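Long-range contacts in flagellin (Burkholderia pseudomallei, PDB 4CFI), which forms the subunit from which the helical filament of the bacterial flagellum is built, and carries epitopes seen by the immune system: residues S19-A30 with L43-V54; Q209-V219 with T228-I237. One frame throughout, in Å; residues are numbered along the deposited sequence. Where two conformers were deposited one is given.

Contact 1 of 2, residues S19-A30 with L43-V54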
loop_
_atom_site.group_PDB
_atom_site.type_symbol
_atom_site.label_atom_id
_atom_site.label_comp_id
_atom_site.label_asym_id
_atom_site.label_seq_id
_atom_site.Cartn_x
_atom_site.Cartn_y
_atom_site.Cartn_z
ATOM N N SER A 19 12.918 10.134 4.113
ATOM C CA SER A 19 11.810 10.231 5.077
ATOM C C SER A 19 10.827 9.071 4.944
ATOM O O SER A 19 10.323 8.573 5.952
ATOM C CB SER A 19 11.066 11.565 4.980
ATOM O OG SER A 19 11.797 12.609 5.627
ATOM N N LEU A 20 10.566 8.629 3.716
ATOM C CA LEU A 20 9.668 7.483 3.511
ATOM C C LEU A 20 10.299 6.191 4.044
ATOM O O LEU A 20 9.611 5.419 4.727
ATOM C CB LEU A 20 9.296 7.351 2.036
ATOM C CG LEU A 20 8.526 8.535 1.439
ATOM C CD1 LEU A 20 8.423 8.403 -0.073
ATOM C CD2 LEU A 20 7.142 8.754 2.035
ATOM N N GLN A 21 11.591 5.976 3.759
ATOM C CA GLN A 21 12.329 4.807 4.278
ATOM C C GLN A 21 12.329 4.824 5.819
ATOM O O GLN A 21 12.277 3.764 6.448
ATOM C CB GLN A 21 13.770 4.706 3.700
ATOM C CG GLN A 21 13.762 4.270 2.222
ATOM C CD GLN A 21 15.116 4.140 1.504
ATOM O OE1 GLN A 21 16.149 4.682 1.919
ATOM N NE2 GLN A 21 15.092 3.449 0.366
ATOM N N ARG A 22 12.352 6.011 6.423
ATOM C CA ARG A 22 12.328 6.143 7.882
ATOM C C ARG A 22 10.961 5.731 8.422
ATOM O O ARG A 22 10.877 5.010 9.415
ATOM C CB ARG A 22 12.671 7.578 8.308
ATOM C CG ARG A 22 12.680 7.790 9.807
ATOM C CD ARG A 22 13.864 7.115 10.490
ATOM N NE ARG A 22 13.837 7.371 11.934
ATOM C CZ ARG A 22 14.170 8.526 12.505
ATOM N NH1 ARG A 22 14.609 9.541 11.785
ATOM N NH2 ARG A 22 14.076 8.668 13.811
ATOM N N ILE A 23 9.879 6.181 7.787
ATOM C CA ILE A 23 8.539 5.803 8.227
ATOM C C ILE A 23 8.390 4.264 8.157
ATOM O O ILE A 23 7.788 3.662 9.076
ATOM C CB ILE A 23 7.418 6.532 7.442
ATOM C CG1 ILE A 23 7.498 8.043 7.714
ATOM C CG2 ILE A 23 6.056 5.982 7.839
ATOM C CD1 ILE A 23 6.603 8.898 6.831
ATOM N N ARG A 24 8.953 3.630 7.119
ATOM C CA ARG A 24 8.927 2.153 7.000
ATOM C C ARG A 24 9.548 1.485 8.222
ATOM O O ARG A 24 8.968 0.555 8.794
ATOM C CB ARG A 24 9.648 1.645 5.728
ATOM C CG ARG A 24 9.977 0.149 5.731
ATOM C CD ARG A 24 10.732 -0.283 4.477
ATOM N NE ARG A 24 9.928 -0.178 3.263
ATOM C CZ ARG A 24 10.410 0.087 2.047
ATOM N NH1 ARG A 24 11.705 0.292 1.856
ATOM N NH2 ARG A 24 9.584 0.149 1.020
ATOM N N GLN A 25 10.747 1.922 8.605
ATOM C CA GLN A 25 11.411 1.298 9.744
ATOM C C GLN A 25 10.604 1.526 11.027
ATOM O O GLN A 25 10.498 0.618 11.852
ATOM C CB GLN A 25 12.851 1.799 9.943
ATOM C CG GLN A 25 13.715 1.958 8.700
ATOM C CD GLN A 25 13.662 0.799 7.707
ATOM O OE1 GLN A 25 13.555 -0.380 8.074
ATOM N NE2 GLN A 25 13.785 1.141 6.423
ATOM N N LEU A 26 10.021 2.710 11.202
ATOM C CA LEU A 26 9.204 2.964 12.393
ATOM C C LEU A 26 7.960 2.061 12.428
ATOM O O LEU A 26 7.592 1.535 13.478
ATOM C CB LEU A 26 8.794 4.439 12.452
ATOM C CG LEU A 26 9.962 5.414 12.676
ATOM C CD1 LEU A 26 9.552 6.815 12.233
ATOM C CD2 LEU A 26 10.443 5.429 14.126
ATOM N N ALA A 27 7.311 1.908 11.282
ATOM C CA ALA A 27 6.165 1.022 11.190
ATOM C C ALA A 27 6.527 -0.433 11.516
ATOM O O ALA A 27 5.753 -1.131 12.178
ATOM C CB ALA A 27 5.548 1.116 9.811
ATOM N N VAL A 28 7.679 -0.898 11.022
ATOM C CA VAL A 28 8.177 -2.234 11.362
ATOM C C VAL A 28 8.356 -2.342 12.877
ATOM O O VAL A 28 7.894 -3.298 13.499
ATOM C CB VAL A 28 9.486 -2.582 10.611
ATOM C CG1 VAL A 28 10.119 -3.861 11.151
ATOM C CG2 VAL A 28 9.202 -2.722 9.128
ATOM N N GLN A 29 9.003 -1.348 13.473
ATOM C CA GLN A 29 9.217 -1.326 14.921
ATOM C C GLN A 29 7.896 -1.387 15.692
ATOM O O GLN A 29 7.789 -2.063 16.723
ATOM C CB GLN A 29 9.996 -0.073 15.326
ATOM C CG GLN A 29 10.559 -0.156 16.738
ATOM C CD GLN A 29 11.368 1.058 17.190
ATOM O OE1 GLN A 29 11.660 1.185 18.381
ATOM N NE2 GLN A 29 11.730 1.950 16.265
ATOM N N ALA A 30 6.883 -0.685 15.193
ATOM C CA ALA A 30 5.606 -0.585 15.873
ATOM C C ALA A 30 4.758 -1.845 15.732
ATOM O O ALA A 30 3.787 -2.018 16.447
ATOM C CB ALA A 30 4.825 0.605 15.351
ATOM N N LEU A 43 6.539 6.342 18.986
ATOM C CA LEU A 43 6.726 5.915 17.597
ATOM C C LEU A 43 5.913 6.771 16.628
ATOM O O LEU A 43 6.415 7.197 15.574
ATOM C CB LEU A 43 6.415 4.423 17.437
ATOM C CG LEU A 43 7.466 3.518 18.087
ATOM C CD1 LEU A 43 6.941 2.102 18.259
ATOM C CD2 LEU A 43 8.782 3.526 17.320
ATOM N N GLN A 44 4.678 7.089 16.985
ATOM C CA GLN A 44 3.852 7.897 16.104
ATOM C C GLN A 44 4.353 9.341 16.014
ATOM O O GLN A 44 4.265 9.954 14.949
ATOM C CB GLN A 44 2.370 7.834 16.474
ATOM C CG GLN A 44 1.467 8.734 15.642
ATOM C CD GLN A 44 1.518 8.466 14.140
ATOM O OE1 GLN A 44 1.908 7.389 13.694
ATOM N NE2 GLN A 44 1.085 9.435 13.358
ATOM N N GLN A 45 4.878 9.884 17.109
ATOM C CA GLN A 45 5.523 11.192 17.048
ATOM C C GLN A 45 6.649 11.198 16.007
ATOM O O GLN A 45 6.803 12.173 15.249
ATOM C CB GLN A 45 6.075 11.597 18.424
ATOM C CG GLN A 45 6.812 12.923 18.414
ATOM C CD GLN A 45 7.291 13.329 19.792
ATOM O OE1 GLN A 45 6.495 13.414 20.728
ATOM N NE2 GLN A 45 8.596 13.572 19.932
ATOM N N GLU A 46 7.458 10.140 15.976
ATOM C CA GLU A 46 8.535 10.060 14.981
ATOM C C GLU A 46 7.965 10.047 13.547
ATOM O O GLU A 46 8.503 10.705 12.658
ATOM C CB GLU A 46 9.450 8.849 15.219
ATOM C CG GLU A 46 10.225 8.873 16.528
ATOM C CD GLU A 46 11.143 10.086 16.682
ATOM O OE1 GLU A 46 11.807 10.523 15.711
ATOM O OE2 GLU A 46 11.253 10.589 17.828
ATOM N N VAL A 47 6.853 9.341 13.348
ATOM C CA VAL A 47 6.194 9.342 12.043
ATOM C C VAL A 47 5.713 10.740 11.707
ATOM O O VAL A 47 5.921 11.205 10.595
ATOM C CB VAL A 47 5.043 8.312 11.976
ATOM C CG1 VAL A 47 4.202 8.504 10.724
ATOM C CG2 VAL A 47 5.610 6.904 12.027
ATOM N N ALA A 48 5.092 11.421 12.662
ATOM C CA ALA A 48 4.606 12.779 12.426
ATOM C C ALA A 48 5.752 13.714 12.026
ATOM O O ALA A 48 5.578 14.572 11.146
ATOM C CB ALA A 48 3.915 13.305 13.669
ATOM N N GLN A 49 6.918 13.574 12.664
ATOM C CA GLN A 49 8.075 14.389 12.273
ATOM C C GLN A 49 8.442 14.141 10.813
ATOM O O GLN A 49 8.811 15.074 10.087
ATOM C CB GLN A 49 9.301 14.079 13.147
ATOM C CG GLN A 49 9.232 14.467 14.613
ATOM C CD GLN A 49 9.172 15.959 14.784
ATOM O OE1 GLN A 49 10.188 16.684 14.752
ATOM N NE2 GLN A 49 7.972 16.439 14.953
ATOM N N GLN A 50 8.393 12.880 10.386
ATOM C CA GLN A 50 8.738 12.559 8.998
ATOM C C GLN A 50 7.692 13.085 8.022
ATOM O O GLN A 50 8.048 13.547 6.933
ATOM C CB GLN A 50 8.980 11.064 8.807
ATOM C CG GLN A 50 10.169 10.524 9.591
ATOM C CD GLN A 50 11.440 11.284 9.318
ATOM O OE1 GLN A 50 11.784 11.543 8.156
ATOM N NE2 GLN A 50 12.174 11.627 10.368
ATOM N N ILE A 51 6.418 13.011 8.391
ATOM C CA ILE A 51 5.363 13.561 7.557
ATOM C C ILE A 51 5.585 15.072 7.378
ATOM O O ILE A 51 5.425 15.602 6.273
ATOM C CB ILE A 51 3.964 13.243 8.120
ATOM C CG1 ILE A 51 3.687 11.733 8.056
ATOM C CG2 ILE A 51 2.908 13.942 7.291
ATOM C CD1 ILE A 51 2.460 11.287 8.833
ATOM N N SER A 52 5.967 15.759 8.453
ATOM C CA SER A 52 6.272 17.189 8.369
ATOM C C SER A 52 7.423 17.462 7.391
ATOM O O SER A 52 7.376 18.420 6.610
ATOM C CB SER A 52 6.601 17.768 9.759
ATOM O OG SER A 52 5.483 17.720 10.631
ATOM N N GLU A 53 8.445 16.615 7.413
ATOM C CA GLU A 53 9.559 16.759 6.489
ATOM C C GLU A 53 9.125 16.494 5.048
ATOM O O GLU A 53 9.547 17.231 4.159
ATOM C CB GLU A 53 10.743 15.886 6.941
ATOM C CG GLU A 53 12.000 15.997 6.091
ATOM C CD GLU A 53 12.708 17.338 6.115
ATOM O OE1 GLU A 53 12.313 18.294 6.804
ATOM O OE2 GLU A 53 13.718 17.414 5.411
ATOM N N VAL A 54 8.273 15.491 4.814
ATOM C CA VAL A 54 7.695 15.267 3.486
ATOM C C VAL A 54 6.990 16.532 2.984
ATOM O O VAL A 54 7.206 16.967 1.852
ATOM C CB VAL A 54 6.719 14.065 3.502
ATOM C CG1 VAL A 54 5.912 13.979 2.221
ATOM C CG2 VAL A 54 7.471 12.763 3.734
#

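Contact 2 of 2, residues Q209-V219 with T228-I237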
loop_
_atom_site.group_PDB
_atom_site.type_symbol
_atom_site.label_atom_id
_atom_site.label_comp_id
_atom_site.label_asym_id
_atom_site.label_seq_id
_atom_site.Cartn_x
_atom_site.Cartn_y
_atom_site.Cartn_z
ATOM N N GLN A 209 -9.241 -6.116 9.902
ATOM C CA GLN A 209 -7.816 -5.800 9.643
ATOM C C GLN A 209 -7.567 -5.807 8.158
ATOM O O GLN A 209 -7.118 -4.819 7.595
ATOM C CB GLN A 209 -6.818 -6.803 10.295
ATOM C CG GLN A 209 -5.357 -6.686 9.780
ATOM C CD GLN A 209 -4.378 -7.718 10.372
ATOM O OE1 GLN A 209 -4.326 -7.875 11.587
ATOM N NE2 GLN A 209 -3.603 -8.432 9.512
ATOM N N ILE A 210 -7.858 -6.941 7.534
ATOM C CA ILE A 210 -7.590 -7.122 6.114
ATOM C C ILE A 210 -8.252 -6.026 5.281
ATOM O O ILE A 210 -7.611 -5.458 4.384
ATOM C CB ILE A 210 -8.048 -8.509 5.646
ATOM C CG1 ILE A 210 -7.154 -9.596 6.267
ATOM C CG2 ILE A 210 -8.011 -8.593 4.132
ATOM C CD1 ILE A 210 -7.706 -11.018 6.208
ATOM N N ASN A 211 -9.507 -5.706 5.580
ATOM C CA ASN A 211 -10.191 -4.654 4.818
ATOM C C ASN A 211 -9.532 -3.279 4.998
ATOM O O ASN A 211 -9.507 -2.478 4.063
ATOM C CB ASN A 211 -11.687 -4.593 5.150
ATOM C CG ASN A 211 -12.498 -5.645 4.409
ATOM O OD1 ASN A 211 -13.372 -6.344 4.976
ATOM N ND2 ASN A 211 -12.238 -5.754 3.131
ATOM N N ALA A 212 -9.006 -2.993 6.186
ATOM C CA ALA A 212 -8.304 -1.727 6.440
ATOM C C ALA A 212 -6.943 -1.696 5.729
ATOM O O ALA A 212 -6.598 -0.696 5.098
ATOM C CB ALA A 212 -8.132 -1.504 7.930
ATOM N N VAL A 213 -6.170 -2.778 5.814
ATOM C CA VAL A 213 -4.859 -2.868 5.151
ATOM C C VAL A 213 -5.023 -2.774 3.626
ATOM O O VAL A 213 -4.154 -2.236 2.929
ATOM C CB VAL A 213 -4.082 -4.135 5.592
ATOM C CG1 VAL A 213 -2.760 -4.271 4.860
ATOM C CG2 VAL A 213 -3.810 -4.076 7.089
ATOM N N ASN A 214 -6.143 -3.284 3.110
ATOM C CA ASN A 214 -6.458 -3.199 1.700
ATOM C C ASN A 214 -6.696 -1.765 1.213
ATOM O O ASN A 214 -6.611 -1.513 0.021
ATOM C CB ASN A 214 -7.717 -4.030 1.426
ATOM C CG ASN A 214 -7.871 -4.400 -0.042
ATOM O OD1 ASN A 214 -6.920 -4.805 -0.669
ATOM N ND2 ASN A 214 -9.080 -4.298 -0.577
ATOM N N LYS A 215 -6.990 -0.845 2.131
ATOM C CA LYS A 215 -7.320 0.531 1.788
ATOM C C LYS A 215 -6.490 1.472 2.666
ATOM O O LYS A 215 -7.028 2.193 3.523
ATOM C CB LYS A 215 -8.817 0.775 1.981
ATOM C CG LYS A 215 -9.425 1.737 0.968
ATOM C CD LYS A 215 -8.879 3.146 1.060
ATOM C CE LYS A 215 -9.011 3.794 -0.306
ATOM N NZ LYS A 215 -8.164 4.984 -0.590
ATOM N N PRO A 216 -5.165 1.461 2.471
ATOM C CA PRO A 216 -4.281 2.287 3.283
ATOM C C PRO A 216 -4.522 3.786 3.063
ATOM O O PRO A 216 -4.955 4.235 1.989
ATOM C CB PRO A 216 -2.892 1.901 2.782
ATOM C CG PRO A 216 -3.125 1.459 1.377
ATOM C CD PRO A 216 -4.418 0.712 1.446
ATOM N N GLN A 217 -4.243 4.557 4.099
ATOM C CA GLN A 217 -4.279 6.017 3.989
ATOM C C GLN A 217 -3.116 6.539 3.149
ATOM O O GLN A 217 -2.107 5.861 2.994
ATOM C CB GLN A 217 -4.204 6.666 5.376
ATOM C CG GLN A 217 -5.221 6.142 6.380
ATOM C CD GLN A 217 -4.710 4.969 7.206
ATOM O OE1 GLN A 217 -3.686 4.350 6.890
ATOM N NE2 GLN A 217 -5.446 4.631 8.257
ATOM N N THR A 218 -3.246 7.764 2.646
ATOM C CA THR A 218 -2.088 8.484 2.104
ATOM C C THR A 218 -1.088 8.758 3.231
ATOM O O THR A 218 -1.403 8.645 4.426
ATOM C CB THR A 218 -2.493 9.816 1.428
ATOM O OG1 THR A 218 -3.161 10.658 2.368
ATOM C CG2 THR A 218 -3.417 9.538 0.205
ATOM N N VAL A 219 0.133 9.127 2.858
ATOM C CA VAL A 219 1.197 9.361 3.852
ATOM C C VAL A 219 0.720 10.361 4.917
ATOM O O VAL A 219 0.992 10.185 6.099
ATOM C CB VAL A 219 2.495 9.795 3.160
ATOM C CG1 VAL A 219 3.514 10.261 4.192
ATOM C CG2 VAL A 219 3.047 8.640 2.326
ATOM N N THR A 228 -3.015 -2.430 13.098
ATOM C CA THR A 228 -3.625 -2.247 11.778
ATOM C C THR A 228 -3.048 -1.008 11.106
ATOM O O THR A 228 -2.723 -1.051 9.924
ATOM C CB THR A 228 -5.157 -2.142 11.872
ATOM O OG1 THR A 228 -5.668 -3.403 12.323
ATOM C CG2 THR A 228 -5.796 -1.770 10.535
ATOM N N GLY A 229 -2.890 0.077 11.852
ATOM C CA GLY A 229 -2.340 1.304 11.293
ATOM C C GLY A 229 -0.903 1.161 10.844
ATOM O O GLY A 229 -0.505 1.726 9.833
ATOM N N ALA A 230 -0.114 0.398 11.587
ATOM C CA ALA A 230 1.260 0.089 11.206
ATOM C C ALA A 230 1.329 -0.719 9.902
ATOM O O ALA A 230 2.162 -0.447 9.022
ATOM C CB ALA A 230 1.984 -0.628 12.338
ATOM N N TYR A 231 0.464 -1.729 9.786
ATOM C CA TYR A 231 0.388 -2.492 8.551
ATOM C C TYR A 231 -0.069 -1.620 7.371
ATOM O O TYR A 231 0.475 -1.752 6.257
ATOM C CB TYR A 231 -0.536 -3.698 8.704
ATOM C CG TYR A 231 -0.058 -4.789 9.660
ATOM C CD1 TYR A 231 1.293 -4.991 9.941
ATOM C CD2 TYR A 231 -0.975 -5.663 10.241
ATOM C CE1 TYR A 231 1.700 -6.006 10.798
ATOM C CE2 TYR A 231 -0.572 -6.685 11.097
ATOM C CZ TYR A 231 0.763 -6.859 11.361
ATOM O OH TYR A 231 1.158 -7.866 12.227
ATOM N N GLN A 232 -1.052 -0.745 7.592
ATOM C CA GLN A 232 -1.454 0.191 6.543
ATOM C C GLN A 232 -0.281 1.072 6.117
ATOM O O GLN A 232 -0.114 1.333 4.923
ATOM C CB GLN A 232 -2.595 1.074 7.030
ATOM C CG GLN A 232 -3.938 0.369 7.123
ATOM C CD GLN A 232 -4.989 1.252 7.772
ATOM O OE1 GLN A 232 -4.788 1.732 8.892
ATOM N NE2 GLN A 232 -6.113 1.468 7.092
ATOM N N ALA A 233 0.528 1.509 7.088
ATOM C CA ALA A 233 1.685 2.360 6.782
ATOM C C ALA A 233 2.724 1.639 5.934
ATOM O O ALA A 233 3.320 2.244 5.044
ATOM C CB ALA A 233 2.324 2.902 8.052
ATOM N N MET A 234 2.946 0.357 6.193
ATOM C CA MET A 234 3.904 -0.397 5.395
ATOM C C MET A 234 3.492 -0.427 3.913
ATOM O O MET A 234 4.325 -0.203 3.034
ATOM C CB MET A 234 4.041 -1.809 5.930
ATOM C CG MET A 234 4.761 -1.853 7.263
ATOM S SD MET A 234 4.627 -3.446 8.077
ATOM C CE MET A 234 5.604 -3.154 9.531
ATOM N N VAL A 235 2.214 -0.706 3.649
ATOM C CA VAL A 235 1.688 -0.722 2.281
ATOM C C VAL A 235 1.758 0.668 1.674
ATOM O O VAL A 235 2.201 0.835 0.540
ATOM C CB VAL A 235 0.199 -1.176 2.246
ATOM C CG1 VAL A 235 -0.435 -0.958 0.867
ATOM C CG2 VAL A 235 0.060 -2.612 2.715
ATOM N N SER A 236 1.302 1.665 2.416
ATOM C CA SER A 236 1.286 3.031 1.916
ATOM C C SER A 236 2.677 3.512 1.549
ATOM O O SER A 236 2.853 4.146 0.499
ATOM C CB SER A 236 0.668 3.963 2.954
ATOM O OG SER A 236 0.460 5.268 2.428
ATOM N N ILE A 237 3.671 3.237 2.398
ATOM C CA ILE A 237 5.046 3.633 2.112
ATOM C C ILE A 237 5.612 2.869 0.913
ATOM O O ILE A 237 6.322 3.455 0.088
ATOM C CB ILE A 237 5.953 3.470 3.354
ATOM C CG1 ILE A 237 5.548 4.473 4.454
ATOM C CG2 ILE A 237 7.433 3.600 2.980
ATOM C CD1 ILE A 237 5.785 5.917 4.080
HETATM O O HOH W 1 -2.034 4.143 9.246
#

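Contact 1 of 2, residues S19-A30 with L43-V54
S19 meets Q50 at one end of an antiparallel helix pair, the helical hairpin of the flagellin N-terminal region, in which the axes of 19-30 and 43-54 run at 166° and approach to 9.4 Å. The hydroxyl OG of S19 donates to OE1 of Q50 over 2.7 Å, approaching the oxygen nearly end-on, close to the line of the C=O bond (C=O...donor angle 161°), while its CB rests against CG2 of V54. R22 comes next. With CG anti to the backbone N and a bend at chi2, its chain crosses the Q50 side chain at about a right angle and lays its CG against CG and CD of Q50. The guanidinium then forms a long salt bridge with E46, NH2 to OE1 at 3.5 Å, their planes 21° apart, with OE1 placed obliquely to the guanidinium. The Q50 side chain, bent at its own chi2, thus serves three neighbours: its amide end faces S19 and R22, and its CB packs on CG1 of I23 at 3.5 Å, these two side chains running past each other in opposite directions. I23 also reaches I51 and V47, and belongs to the buried seam, which continues with L26. Both methyls of L26 straddle CB of E46, and CD1 lies 3.9 Å from CG2 of V47. I224, in the loop before helix 227-257, covers L26 and V47 as well. At the far end the extended Q29 and A30 share L43 between its two branches: CD1 touches CB of A30 at 3.9 Å, whereas CD2 sits 3.5 Å from NE2 of Q29.

Contact 2 of 2, residues Q209-V219 with T228-I237
Q232 holds its CG beside the backbone N (chi1 -74°) and runs extended beyond it, which carries its amide to the backbone of A212, while a bend at chi2 turns the amide of Q217 back onto that of Q232. NE2 of Q232 donates to O of A212 at 3.0 Å from above the carbonyl plane, and K215 N reaches the same oxygen from the opposite face; two donors therefore grip this carbonyl. In turn NE2 of Q217 donates to OE1 of Q232 at 3.0 Å, again from above the carbonyl plane, the two amides being inclined by 61°. A water lies 2.9 Å from both OE1 of Q217 and O of G229 and can link them, though where its protons go is not settled. Further along, OG of S236 donates to O of Q217 over 2.7 Å in the carbonyl plane, and this hydroxyl is also bonded to G103 N. These polar links tie the extended residues 216-218 along helix segment 228-237. Beside them lies an apolar strip. V213 is a knob in the hole formed by T228, Y231, Q232 and V235, its CG2 3.7 Å from CB of Y231. P216 follows, setting CG against CG1 of V235 at 3.7 Å, and CB of A212 meets CG2 of T228 at 3.5 Å. Q209 lies at the Y231 ring with OE1 at the edge, in the ring plane, while its NE2 bonds to L112 O. Helix segments 209-213 and 228-237 cross at -33°, joining helix 197-213 and the loop after it, part of the D2 region, to helix 227-257. Strand 111-119 packs on V213 through L112, and helix 2-31 touches Y231 and I237.

From the N terminus, helix 2-31 turns through a short connection into helix 37-60, and contact 1 closes that hairpin with 12 residues between its segments. The chain then passes through the small sheets and into the D2 region, whose helix 197-213 leads into contact 2, which closes a second, shorter connection of eight residues on the way into helix 227-257. The two contacts follow in series, neither nested nor crossed, with centres about 14 Å apart. They meet directly: M234 and I237 pack on helix 2-31 at V28 and L20, and I51 touches V219. Helix 227-257 thereby joins the N-terminal hairpin to helix 197-213 and the loop after it.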